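Local structure of alginate lyase (Chitinophaga sp. MD30, 6KCW) at residues M119-D124 against F129-I134; T213-S218 against W222-D227. The protein cleaves alginate by a lyase mechanism in which a lysine serves as both catalytic base and catalytic acid. All blocks are in the same frame, centred on the assembly; numbering follows the deposited sequence.

Contact 1. Residues M119-D124 against F129-I134; sequences MWYQTD and FFQPYI. With PO4 (phosphate ion), chain B.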
ATOM      1  N   MET A 119      -3.459  -1.566  -5.410  1.00 35.98           N
ATOM      2  CA  MET A 119      -3.873  -2.946  -5.602  1.00 40.02           C
ATOM      3  C   MET A 119      -3.378  -3.464  -6.943  1.00 41.37           C
ATOM      4  O   MET A 119      -3.077  -2.695  -7.858  1.00 40.86           O
ATOM      5  CB  MET A 119      -5.395  -3.105  -5.566  1.00 38.45           C
ATOM      6  CG  MET A 119      -6.046  -2.753  -4.263  1.00 37.65           C
ATOM      7  SD  MET A 119      -7.793  -3.183  -4.349  1.00 41.66           S
ATOM      8  CE  MET A 119      -7.796  -4.950  -4.657  1.00 35.61           C
ATOM      9  N   TRP A 120      -3.294  -4.787  -7.049  1.00 40.55           N
ATOM     10  CA  TRP A 120      -3.382  -5.440  -8.343  1.00 41.42           C
ATOM     11  C   TRP A 120      -4.795  -6.002  -8.483  1.00 43.87           C
ATOM     12  O   TRP A 120      -5.517  -6.170  -7.495  1.00 42.15           O
ATOM     13  CB  TRP A 120      -2.307  -6.523  -8.504  1.00 40.73           C
ATOM     14  CG  TRP A 120      -2.674  -7.844  -7.955  1.00 40.41           C
ATOM     15  CD1 TRP A 120      -3.259  -8.874  -8.629  1.00 39.58           C
ATOM     16  CD2 TRP A 120      -2.478  -8.301  -6.612  1.00 39.15           C
ATOM     17  NE1 TRP A 120      -3.451  -9.944  -7.787  1.00 42.35           N
ATOM     18  CE2 TRP A 120      -2.983  -9.617  -6.541  1.00 41.73           C
ATOM     19  CE3 TRP A 120      -1.935  -7.722  -5.459  1.00 38.89           C
ATOM     20  CZ2 TRP A 120      -2.952 -10.368  -5.363  1.00 38.41           C
ATOM     21  CZ3 TRP A 120      -1.903  -8.469  -4.292  1.00 35.64           C
ATOM     22  CH2 TRP A 120      -2.407  -9.779  -4.256  1.00 36.96           C
ATOM     23  N   TYR A 121      -5.213  -6.235  -9.726  1.00 45.74           N
ATOM     24  CA  TYR A 121      -6.619  -6.524  -9.979  1.00 48.28           C
ATOM     25  C   TYR A 121      -6.759  -7.255 -11.307  1.00 51.31           C
ATOM     26  O   TYR A 121      -6.078  -6.913 -12.280  1.00 44.87           O
ATOM     27  CB  TYR A 121      -7.441  -5.227  -9.991  1.00 49.95           C
ATOM     28  CG  TYR A 121      -8.955  -5.406 -10.020  1.00 49.19           C
ATOM     29  CD1 TYR A 121      -9.664  -5.701  -8.865  1.00 46.38           C
ATOM     30  CD2 TYR A 121      -9.678  -5.223 -11.199  1.00 51.70           C
ATOM     31  CE1 TYR A 121     -11.043  -5.845  -8.889  1.00 50.09           C
ATOM     32  CE2 TYR A 121     -11.059  -5.362 -11.230  1.00 48.34           C
ATOM     33  CZ  TYR A 121     -11.732  -5.678 -10.073  1.00 51.64           C
ATOM     34  OH  TYR A 121     -13.101  -5.817 -10.098  1.00 53.69           O
ATOM     35  N   GLN A 122      -7.653  -8.251 -11.342  1.00 49.52           N
ATOM     36  CA  GLN A 122      -7.932  -9.014 -12.553  1.00 49.56           C
ATOM     37  C   GLN A 122      -9.401  -8.883 -12.931  1.00 55.01           C
ATOM     38  O   GLN A 122     -10.296  -9.135 -12.108  1.00 56.73           O
ATOM     39  CB  GLN A 122      -7.558 -10.493 -12.402  1.00 49.39           C
ATOM     40  CG  GLN A 122      -8.001 -11.321 -13.605  1.00 50.72           C
ATOM     41  CD  GLN A 122      -7.195 -12.581 -13.797  1.00 53.91           C
ATOM     42  OE1 GLN A 122      -6.963 -13.009 -14.926  1.00 60.79           O
ATOM     43  NE2 GLN A 122      -6.758 -13.188 -12.698  1.00 55.53           N
ATOM     44  N   THR A 123      -9.640  -8.489 -14.179  1.00 54.96           N
ATOM     45  CA  THR A 123     -10.988  -8.312 -14.691  1.00 55.39           C
ATOM     46  C   THR A 123     -11.584  -9.652 -15.083  1.00 52.49           C
ATOM     47  O   THR A 123     -10.865 -10.587 -15.437  1.00 53.30           O
ATOM     48  CB  THR A 123     -10.981  -7.402 -15.921  1.00 54.53           C
ATOM     49  OG1 THR A 123     -10.176  -8.005 -16.952  1.00 52.93           O
ATOM     50  CG2 THR A 123     -10.425  -6.033 -15.571  1.00 54.20           C
ATOM     51  N   ASP A 124     -12.918  -9.723 -15.058  1.00 57.56           N
ATOM     52  CA  ASP A 124     -13.589 -10.891 -15.615  1.00 58.48           C
ATOM     53  C   ASP A 124     -13.069 -11.192 -17.025  1.00 60.04           C
ATOM     54  O   ASP A 124     -12.954 -12.364 -17.414  1.00 63.38           O
ATOM     55  CB  ASP A 124     -15.116 -10.683 -15.603  1.00 57.46           C
ATOM     56  CG  ASP A 124     -15.741 -10.741 -14.175  1.00 58.41           C
ATOM     57  OD1 ASP A 124     -15.030 -11.047 -13.190  1.00 57.00           O
ATOM     58  OD2 ASP A 124     -16.968 -10.491 -14.033  1.00 57.04           O
ATOM     59  N   PHE A 129      -3.800  -5.619 -13.755  1.00 44.51           N
ATOM     60  CA  PHE A 129      -3.086  -4.350 -13.691  1.00 46.22           C
ATOM     61  C   PHE A 129      -2.886  -3.916 -12.244  1.00 43.29           C
ATOM     62  O   PHE A 129      -3.380  -4.541 -11.306  1.00 40.80           O
ATOM     63  CB  PHE A 129      -3.831  -3.253 -14.476  1.00 44.35           C
ATOM     64  CG  PHE A 129      -5.321  -3.244 -14.250  1.00 39.94           C
ATOM     65  CD1 PHE A 129      -5.871  -2.555 -13.178  1.00 42.13           C
ATOM     66  CD2 PHE A 129      -6.169  -3.927 -15.108  1.00 41.36           C
ATOM     67  CE1 PHE A 129      -7.237  -2.553 -12.957  1.00 41.88           C
ATOM     68  CE2 PHE A 129      -7.541  -3.932 -14.901  1.00 46.86           C
ATOM     69  CZ  PHE A 129      -8.078  -3.245 -13.820  1.00 46.98           C
ATOM     70  N   PHE A 130      -2.123  -2.838 -12.085  1.00 44.53           N
ATOM     71  CA  PHE A 130      -2.119  -2.044 -10.868  1.00 41.95           C
ATOM     72  C   PHE A 130      -3.280  -1.049 -10.915  1.00 41.46           C
ATOM     73  O   PHE A 130      -3.801  -0.717 -11.981  1.00 39.35           O
ATOM     74  CB  PHE A 130      -0.780  -1.305 -10.709  1.00 41.66           C
ATOM     75  CG  PHE A 130       0.371  -2.192 -10.308  1.00 39.11           C
ATOM     76  CD1 PHE A 130       0.359  -2.857  -9.088  1.00 37.41           C
ATOM     77  CD2 PHE A 130       1.468  -2.347 -11.138  1.00 40.76           C
ATOM     78  CE1 PHE A 130       1.404  -3.669  -8.700  1.00 34.54           C
ATOM     79  CE2 PHE A 130       2.534  -3.160 -10.752  1.00 42.43           C
ATOM     80  CZ  PHE A 130       2.490  -3.829  -9.522  1.00 38.29           C
ATOM     81  N   GLN A 131      -3.707  -0.588  -9.737  1.00 41.53           N
ATOM     82  CA  GLN A 131      -4.776   0.399  -9.704  1.00 39.98           C
ATOM     83  C   GLN A 131      -4.700   1.125  -8.378  1.00 39.62           C
ATOM     84  O   GLN A 131      -4.484   0.480  -7.343  1.00 41.80           O
ATOM     85  CB  GLN A 131      -6.168  -0.235  -9.886  1.00 36.34           C
ATOM     86  CG  GLN A 131      -6.727  -0.982  -8.651  1.00 41.52           C
ATOM     87  CD  GLN A 131      -8.122  -1.592  -8.864  1.00 40.43           C
ATOM     88  OE1 GLN A 131      -8.616  -1.675  -9.992  1.00 43.25           O
ATOM     89  NE2 GLN A 131      -8.758  -2.014  -7.771  1.00 39.17           N
ATOM     90  N   PRO A 132      -4.850   2.443  -8.359  1.00 38.56           N
ATOM     91  CA  PRO A 132      -5.025   3.138  -7.084  1.00 38.82           C
ATOM     92  C   PRO A 132      -6.217   2.561  -6.339  1.00 39.47           C
ATOM     93  O   PRO A 132      -7.123   1.962  -6.924  1.00 40.53           O
ATOM     94  CB  PRO A 132      -5.283   4.596  -7.489  1.00 40.30           C
ATOM     95  CG  PRO A 132      -4.886   4.689  -8.944  1.00 41.34           C
ATOM     96  CD  PRO A 132      -5.047   3.323  -9.523  1.00 41.22           C
ATOM     97  N   TYR A 133      -6.210   2.752  -5.022  1.00 37.50           N
ATOM     98  CA  TYR A 133      -7.287   2.253  -4.168  1.00 37.78           C
ATOM     99  C   TYR A 133      -7.387   3.216  -2.984  1.00 36.55           C
ATOM    100  O   TYR A 133      -6.771   3.001  -1.940  1.00 39.33           O
ATOM    101  CB  TYR A 133      -7.030   0.820  -3.722  1.00 36.05           C
ATOM    102  CG  TYR A 133      -8.283   0.139  -3.248  1.00 40.58           C
ATOM    103  CD1 TYR A 133      -9.262  -0.244  -4.156  1.00 41.14           C
ATOM    104  CD2 TYR A 133      -8.507  -0.098  -1.901  1.00 40.67           C
ATOM    105  CE1 TYR A 133     -10.416  -0.849  -3.748  1.00 41.39           C
ATOM    106  CE2 TYR A 133      -9.667  -0.710  -1.479  1.00 44.00           C
ATOM    107  CZ  TYR A 133     -10.617  -1.087  -2.410  1.00 44.31           C
ATOM    108  OH  TYR A 133     -11.784  -1.690  -2.002  1.00 45.79           O
ATOM    109  N   ILE A 134      -8.157   4.281  -3.167  1.00 37.86           N
ATOM    110  CA  ILE A 134      -8.128   5.433  -2.275  1.00 37.18           C
ATOM    111  C   ILE A 134      -9.469   5.541  -1.556  1.00 38.80           C
ATOM    112  O   ILE A 134     -10.526   5.598  -2.196  1.00 35.28           O
ATOM    113  CB  ILE A 134      -7.814   6.726  -3.044  1.00 37.36           C
ATOM    114  CG1 ILE A 134      -6.661   6.503  -4.017  1.00 35.82           C
ATOM    115  CG2 ILE A 134      -7.395   7.820  -2.096  1.00 36.37           C
ATOM    116  CD1 ILE A 134      -5.442   5.971  -3.353  1.00 38.46           C
TER
HETATM  117  P   PO4 B 301     -11.169  -2.786   1.507  1.00 52.18           P
HETATM  118  O1  PO4 B 301      -9.914  -2.820   2.341  1.00 47.76           O
HETATM  119  O2  PO4 B 301     -12.300  -3.419   2.289  1.00 51.56           O
HETATM  120  O3  PO4 B 301     -11.012  -3.615   0.253  1.00 40.60           O
HETATM  121  O4  PO4 B 301     -11.543  -1.329   1.195  1.00 54.74           O
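Met119 meets Tyr133 through its sulfur: SD lies over one face of the phenol ring, 3.5 Å from the ring centroid and offset toward the rim, a Met-aromatic contact. The bend at chi3 (60°) turns CE of Met119 away from this ring. Met119 SD also lies 3.7 Å from Gln131 NE2. The Gln131 amide is nearly parallel to the Tyr121 ring (planes 19° apart), with Gln131 OE1 3.7 Å from Tyr121 CB. Tyr121 and Phe129 run side by side, Tyr121 CD2 3.7 Å from Phe129 CZ, and Thr123 CG2 reaches the edge of the Phe129 ring. Behind these side chains stands the antiparallel hairpin of strands 113-122 and 128-135, with Met119-Gln131 and Tyr121-Phe129 as hydrogen-bonded pairs. Tyr133 OH, also hydrogen-bonded to Gly144, donates to O4 of a phosphate (3.2 Å) probably picked up from the crystallisation liquor; Lys91 makes a cation-pi contact with the ring. A leucine in place of Tyr133 would probably leave the phosphate without this hydroxyl and the Met119 sulfur without an aromatic face. Lys91 NZ and Arg117 NH2 bond the phosphate too, so the spot suits an anion, consistent with a place for part of the acidic alginate chain.

Contact 2. Residues T213-S218 against W222-D227; sequences TFRGGS and WQSPVD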
ATOM      1  N   THR A 213      -0.065  -6.363   2.248  1.00 41.40           N
ATOM      2  CA  THR A 213       0.078  -7.415   1.242  1.00 38.88           C
ATOM      3  C   THR A 213      -0.933  -8.497   1.584  1.00 41.97           C
ATOM      4  O   THR A 213      -0.652  -9.368   2.413  1.00 42.80           O
ATOM      5  CB  THR A 213       1.480  -7.994   1.211  1.00 38.29           C
ATOM      6  OG1 THR A 213       2.443  -6.931   1.149  1.00 45.58           O
ATOM      7  CG2 THR A 213       1.645  -8.899  -0.008  1.00 37.54           C
ATOM      8  N   PHE A 214      -2.110  -8.441   0.960  1.00 43.87           N
ATOM      9  CA  PHE A 214      -3.139  -9.436   1.224  1.00 36.73           C
ATOM     10  C   PHE A 214      -4.111  -9.496   0.055  1.00 35.91           C
ATOM     11  O   PHE A 214      -4.237  -8.550  -0.730  1.00 36.12           O
ATOM     12  CB  PHE A 214      -3.869  -9.145   2.536  1.00 36.30           C
ATOM     13  CG  PHE A 214      -4.719  -7.897   2.520  1.00 41.64           C
ATOM     14  CD1 PHE A 214      -4.164  -6.650   2.786  1.00 38.35           C
ATOM     15  CD2 PHE A 214      -6.097  -7.982   2.291  1.00 41.21           C
ATOM     16  CE1 PHE A 214      -4.962  -5.512   2.811  1.00 41.92           C
ATOM     17  CE2 PHE A 214      -6.896  -6.853   2.302  1.00 38.14           C
ATOM     18  CZ  PHE A 214      -6.330  -5.614   2.564  1.00 42.57           C
ATOM     19  N   ARG A 215      -4.773 -10.643  -0.066  1.00 35.44           N
ATOM     20  CA  ARG A 215      -5.796 -10.851  -1.078  1.00 38.99           C
ATOM     21  C   ARG A 215      -7.150 -10.368  -0.565  1.00 41.13           C
ATOM     22  O   ARG A 215      -7.467 -10.499   0.621  1.00 39.90           O
ATOM     23  CB  ARG A 215      -5.884 -12.325  -1.472  1.00 38.12           C
ATOM     24  CG  ARG A 215      -4.648 -12.883  -2.149  1.00 39.87           C
ATOM     25  CD  ARG A 215      -4.957 -14.217  -2.813  1.00 39.39           C
ATOM     26  NE  ARG A 215      -3.753 -14.871  -3.296  1.00 41.95           N
ATOM     27  CZ  ARG A 215      -3.266 -14.754  -4.531  1.00 43.02           C
ATOM     28  NH1 ARG A 215      -3.884 -14.006  -5.439  1.00 41.19           N
ATOM     29  NH2 ARG A 215      -2.158 -15.394  -4.859  1.00 36.76           N
ATOM     30  N   GLY A 216      -7.948  -9.809  -1.467  1.00 38.86           N
ATOM     31  CA  GLY A 216      -9.246  -9.284  -1.107  1.00 41.47           C
ATOM     32  C   GLY A 216      -9.296  -7.770  -1.142  1.00 44.31           C
ATOM     33  O   GLY A 216      -8.256  -7.123  -1.195  1.00 49.76           O
ATOM     34  N   GLY A 217     -10.493  -7.193  -1.135  1.00 45.94           N
ATOM     35  CA  GLY A 217     -11.730  -7.951  -1.177  1.00 46.28           C
ATOM     36  C   GLY A 217     -12.147  -8.539   0.148  1.00 49.83           C
ATOM     37  O   GLY A 217     -11.370  -8.569   1.106  1.00 48.10           O
ATOM     38  N   SER A 218     -13.380  -9.032   0.194  1.00 54.71           N
ATOM     39  CA  SER A 218     -13.957  -9.517   1.431  1.00 55.06           C
ATOM     40  C   SER A 218     -14.560 -10.912   1.335  1.00 54.37           C
ATOM     41  O   SER A 218     -14.802 -11.525   2.380  1.00 60.75           O
ATOM     42  CB  SER A 218     -15.028  -8.536   1.931  1.00 59.17           C
ATOM     43  OG  SER A 218     -15.788  -9.120   2.970  1.00 66.38           O
ATOM     44  N   TRP A 222     -11.957 -14.146  -3.686  1.00 47.02           N
ATOM     45  CA  TRP A 222     -10.681 -13.456  -3.809  1.00 45.75           C
ATOM     46  C   TRP A 222      -9.498 -14.340  -3.425  1.00 47.34           C
ATOM     47  O   TRP A 222      -8.344 -13.937  -3.637  1.00 44.22           O
ATOM     48  CB  TRP A 222     -10.663 -12.210  -2.920  1.00 43.37           C
ATOM     49  CG  TRP A 222     -11.526 -11.082  -3.365  1.00 46.11           C
ATOM     50  CD1 TRP A 222     -12.880 -10.970  -3.221  1.00 50.26           C
ATOM     51  CD2 TRP A 222     -11.089  -9.868  -3.986  1.00 46.94           C
ATOM     52  NE1 TRP A 222     -13.315  -9.766  -3.734  1.00 46.31           N
ATOM     53  CE2 TRP A 222     -12.234  -9.076  -4.214  1.00 48.03           C
ATOM     54  CE3 TRP A 222      -9.844  -9.380  -4.388  1.00 44.29           C
ATOM     55  CZ2 TRP A 222     -12.164  -7.827  -4.815  1.00 49.17           C
ATOM     56  CZ3 TRP A 222      -9.784  -8.141  -4.986  1.00 44.53           C
ATOM     57  CH2 TRP A 222     -10.934  -7.378  -5.190  1.00 42.86           C
ATOM     58  N   GLN A 223      -9.756 -15.511  -2.846  1.00 41.64           N
ATOM     59  CA  GLN A 223      -8.683 -16.405  -2.442  1.00 43.69           C
ATOM     60  C   GLN A 223      -8.032 -17.063  -3.651  1.00 42.64           C
ATOM     61  O   GLN A 223      -8.574 -17.092  -4.759  1.00 42.05           O
ATOM     62  CB  GLN A 223      -9.199 -17.500  -1.509  1.00 42.29           C
ATOM     63  CG  GLN A 223      -9.388 -17.058  -0.073  1.00 46.96           C
ATOM     64  CD  GLN A 223     -10.252 -18.017   0.718  1.00 48.29           C
ATOM     65  OE1 GLN A 223     -10.620 -19.079   0.224  1.00 47.20           O
ATOM     66  NE2 GLN A 223     -10.585 -17.642   1.951  1.00 50.66           N
ATOM     67  N   SER A 224      -6.852 -17.614  -3.407  1.00 40.58           N
ATOM     68  CA  SER A 224      -6.127 -18.427  -4.354  1.00 42.53           C
ATOM     69  C   SER A 224      -5.907 -19.814  -3.764  1.00 46.36           C
ATOM     70  O   SER A 224      -5.729 -19.954  -2.549  1.00 45.60           O
ATOM     71  CB  SER A 224      -4.773 -17.790  -4.692  1.00 45.55           C
ATOM     72  OG  SER A 224      -3.879 -18.738  -5.231  1.00 46.46           O
ATOM     73  N   PRO A 225      -5.911 -20.858  -4.593  1.00 47.89           N
ATOM     74  CA  PRO A 225      -5.655 -22.212  -4.086  1.00 47.67           C
ATOM     75  C   PRO A 225      -4.186 -22.538  -3.819  1.00 51.87           C
ATOM     76  O   PRO A 225      -3.908 -23.623  -3.293  1.00 51.58           O
ATOM     77  CB  PRO A 225      -6.222 -23.100  -5.205  1.00 47.66           C
ATOM     78  CG  PRO A 225      -6.059 -22.292  -6.438  1.00 44.31           C
ATOM     79  CD  PRO A 225      -6.292 -20.855  -6.016  1.00 47.33           C
ATOM     80  N   VAL A 226      -3.235 -21.648  -4.136  1.00 51.05           N
ATOM     81  CA  VAL A 226      -1.817 -21.915  -3.918  1.00 49.58           C
ATOM     82  C   VAL A 226      -1.184 -20.787  -3.110  1.00 49.27           C
ATOM     83  O   VAL A 226      -1.673 -19.656  -3.078  1.00 47.38           O
ATOM     84  CB  VAL A 226      -1.034 -22.098  -5.241  1.00 53.00           C
ATOM     85  CG1 VAL A 226      -1.490 -23.347  -5.972  1.00 51.33           C
ATOM     86  CG2 VAL A 226      -1.177 -20.861  -6.123  1.00 43.23           C
ATOM     87  N   ASP A 227      -0.069 -21.117  -2.454  1.00 50.16           N
ATOM     88  CA  ASP A 227       0.771 -20.088  -1.862  1.00 46.12           C
ATOM     89  C   ASP A 227       1.404 -19.279  -2.983  1.00 44.75           C
ATOM     90  O   ASP A 227       1.829 -19.835  -3.997  1.00 46.61           O
ATOM     91  CB  ASP A 227       1.858 -20.706  -0.974  1.00 48.13           C
ATOM     92  CG  ASP A 227       1.297 -21.424   0.264  1.00 48.16           C
ATOM     93  OD1 ASP A 227       0.160 -21.133   0.680  1.00 47.86           O
ATOM     94  OD2 ASP A 227       2.005 -22.279   0.837  1.00 51.04           O
TER
HETATM   95  O   HOH W   1      -6.606 -12.637  -5.061  1.00 36.14           O
HETATM   96  O   HOH W   2      -1.897 -17.158  -2.243  1.00 37.77           O
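Gly216 and Trp222 face each other with their CA atoms 5.2 Å apart, where strand 206-215 gives way to a turn with a cis peptide bond between Gly216 and Gly217. The indole of Trp222 lies flat against this glycine backbone. Gly217 CA sits 3.4 Å from the centroid of the five-membered ring, nearly on its normal, in a CH-pi contact, and Gly216 CA packs over the same face nearer the rim, 3.3 Å from Trp222 CE3. A side chain on Gly217 would run into the indole, and the positive phi of both glycines also suits residues without one. Arg215 carries the other half of the contact. Its chain extends from CG to NE past the Trp222 carbonyl, and Ser224 CB covers one face of the guanidinium, 3.4 Å from Arg215 NE. Two waters lie at the edge of that group, in its plane: one accepts from Arg215 NH1 and donates to Trp222 O, with 2.6 Å between the water oxygen and Trp222 O, and the other links NE to Val226 O. Ser224 OG, placed anti to the backbone N (chi1 160°), accepts from Val226 N at 3.2 Å, closing an ST turn. Asp85 ties the two sides together, its backbone O taking a bond from Arg215 NH1 and its carboxylate bonding Ser224 OG. The Arg215 side chain is packed among strands 44-49, 113-122 and 228-241, touching Leu49 and Ser228, while Trp222 lies against strand 113-122.

Contact 1 closes before contact 2 opens along the chain, and their centres lie about 13 Å apart. Both reach the same six-stranded antiparallel sheet: 119-124 and 129-134 form a hairpin of it, whereas 213-218 runs off the end of strand 206-215. Segment 222-227 belongs to the loop that leads on to strand 228-241 of the nine-stranded sheet. The contacts meet directly, with Met119 CE 3.8 Å from Trp222 CZ3 and Trp120 CZ2 3.8 Å from Arg215 NH1. Lys91, from strand 89-92, bonds Gly216 O and the phosphate, bridging the two regions. The hairpin and the glycine turn thus border one phosphate-bearing pocket, consistent with a place for an acidic polysaccharide on this concanavalin-clan fold.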